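Local atomic coordinates of L-lysine 6-monooxygenase (Pseudomonas syringae pv. tomato, PDB entry 5CQF), a protein that probably hydroxylates the side-chain amino group of L-lysine with the help of FAD and NADPH, a step in siderophore biosynthesis. Residues Trp367-Val372 with Ala385-Cys390. Residues are numbered along the deposited sequence; the frame is centred on the assembly and turned at random.
Sequences WLAADV and ATQGAC
The amide N of Gln387 donates to Trp367 O at 3.0 Å, the shorter of two backbone bonds that frame an isolated antiparallel beta bridge. The other runs from Ala369 N to Ala385 O at 3.1 Å, so Leu368 and Thr386 face each other as a non-hydrogen-bonded pair. Both bonds are fairly straight at hydrogen (158° and 162°), although Gln387 N sits well above the carbonyl plane of Trp367. At the protein surface, the bridge ties together two parts of the long connection leading from strand 345-348 of one parallel sheet to strand 393-396, outermost within this chain in a second.

Small residues suit the Ala385 side, where the methyls of Ala369 and Ala385 meet at 4.1 Å. Leucine suits a buried place: Leu368 turns away from the bridge to pack on Leu376 and Val384. Gln387, with CG between its backbone N and carbonyl carbon (chi1 56°) and the chain extended beyond, lays its amide against the Leu368-Ala369 backbone. There NE2 hydrogen-bonds to Pro366 O; Leu368 O is also close, but the angle is poor for a bond. Gly388 has positive phi, a conformation glycine adopts easily. The indole of Trp367 is large enough to reach Pro140, Ile142 and Leu147, while its edge meets the backbone near its own plane, CD1 lying 3.4 Å from Gly388 O.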
loop_
_atom_site.group_PDB
_atom_site.type_symbol
_atom_site.label_atom_id
_atom_site.label_comp_id
_atom_site.label_asym_id
_atom_site.label_seq_id
_atom_site.Cartn_x
_atom_site.Cartn_y
_atom_site.Cartn_z
ATOM N N TRP A 367 -23.981 28.378 39.868
ATOM C CA TRP A 367 -23.514 27.151 40.539
ATOM C C TRP A 367 -22.350 26.478 39.803
ATOM O O TRP A 367 -21.947 25.379 40.160
ATOM C CB TRP A 367 -24.686 26.175 40.722
ATOM C CG TRP A 367 -25.780 26.830 41.494
ATOM C CD1 TRP A 367 -25.904 26.871 42.851
ATOM C CD2 TRP A 367 -26.844 27.633 40.968
ATOM N NE1 TRP A 367 -26.987 27.622 43.207
ATOM C CE2 TRP A 367 -27.586 28.110 42.077
ATOM C CE3 TRP A 367 -27.247 27.997 39.674
ATOM C CZ2 TRP A 367 -28.718 28.937 41.932
ATOM C CZ3 TRP A 367 -28.363 28.814 39.523
ATOM C CH2 TRP A 367 -29.090 29.276 40.651
ATOM N N LEU A 368 -21.787 27.149 38.803
ATOM C CA LEU A 368 -20.694 26.575 38.023
ATOM C C LEU A 368 -19.394 27.302 38.327
ATOM O O LEU A 368 -19.351 28.547 38.300
ATOM C CB LEU A 368 -20.980 26.681 36.519
ATOM C CG LEU A 368 -22.266 26.021 35.999
ATOM C CD1 LEU A 368 -22.481 26.370 34.532
ATOM C CD2 LEU A 368 -22.263 24.515 36.204
ATOM N N ALA A 369 -18.345 26.535 38.620
ATOM C CA ALA A 369 -17.049 27.129 38.855
ATOM C C ALA A 369 -16.520 27.745 37.569
ATOM O O ALA A 369 -17.004 27.450 36.467
ATOM C CB ALA A 369 -16.078 26.101 39.386
ATOM N N ALA A 370 -15.513 28.598 37.706
ATOM C CA ALA A 370 -14.927 29.272 36.562
ATOM C C ALA A 370 -13.491 28.832 36.302
ATOM O O ALA A 370 -12.670 28.766 37.211
ATOM C CB ALA A 370 -14.996 30.778 36.771
ATOM N N ASP A 371 -13.199 28.505 35.050
ATOM C CA ASP A 371 -11.840 28.252 34.625
ATOM C C ASP A 371 -11.198 29.629 34.384
ATOM O O ASP A 371 -11.830 30.661 34.586
ATOM C CB ASP A 371 -11.831 27.400 33.338
ATOM C CG ASP A 371 -10.498 26.631 33.118
ATOM O OD1 ASP A 371 -9.507 26.829 33.882
ATOM O OD2 ASP A 371 -10.444 25.820 32.154
ATOM N N VAL A 372 -9.964 29.647 33.912
ATOM C CA VAL A 372 -9.219 30.900 33.767
ATOM C C VAL A 372 -9.862 31.879 32.774
ATOM O O VAL A 372 -9.538 33.072 32.769
ATOM C CB VAL A 372 -7.743 30.634 33.368
ATOM C CG1 VAL A 372 -7.131 29.586 34.303
ATOM C CG2 VAL A 372 -7.630 30.208 31.898
ATOM N N ALA A 385 -17.042 21.232 37.370
ATOM C CA ALA A 385 -16.856 21.553 38.785
ATOM C C ALA A 385 -17.919 22.582 39.147
ATOM O O ALA A 385 -18.182 23.493 38.367
ATOM C CB ALA A 385 -15.450 22.064 39.070
ATOM N N THR A 386 -18.572 22.365 40.287
ATOM C CA THR A 386 -19.665 23.208 40.739
ATOM C C THR A 386 -19.269 23.894 42.017
ATOM O O THR A 386 -18.236 23.594 42.600
ATOM C CB THR A 386 -20.963 22.400 41.015
ATOM O OG1 THR A 386 -20.736 21.465 42.069
ATOM C CG2 THR A 386 -21.432 21.668 39.764
ATOM N N GLN A 387 -20.126 24.807 42.445
ATOM C CA GLN A 387 -19.981 25.509 43.712
ATOM C C GLN A 387 -21.382 25.644 44.285
ATOM O O GLN A 387 -22.348 25.804 43.531
ATOM C CB GLN A 387 -19.347 26.883 43.495
ATOM C CG GLN A 387 -20.102 27.764 42.505
ATOM C CD GLN A 387 -19.223 28.809 41.841
ATOM O OE1 GLN A 387 -17.998 28.805 42.003
ATOM N NE2 GLN A 387 -19.844 29.712 41.081
ATOM N N GLY A 388 -21.493 25.543 45.608
ATOM C CA GLY A 388 -22.775 25.692 46.300
ATOM C C GLY A 388 -23.876 24.791 45.769
ATOM O O GLY A 388 -25.046 25.195 45.714
ATOM N N ALA A 389 -23.495 23.571 45.381
ATOM C CA ALA A 389 -24.412 22.582 44.808
ATOM C C ALA A 389 -24.433 21.333 45.689
ATOM O O ALA A 389 -23.390 20.884 46.167
ATOM C CB ALA A 389 -23.987 22.230 43.388
ATOM N N CYS A 390 -25.627 20.787 45.907
ATOM C CA CYS A 390 -25.827 19.600 46.756
ATOM C C CYS A 390 -26.202 18.429 45.860
ATOM O O CYS A 390 -27.330 18.370 45.360
ATOM C CB CYS A 390 -26.962 19.820 47.782
ATOM S SG CYS A 390 -26.550 20.507 49.413
#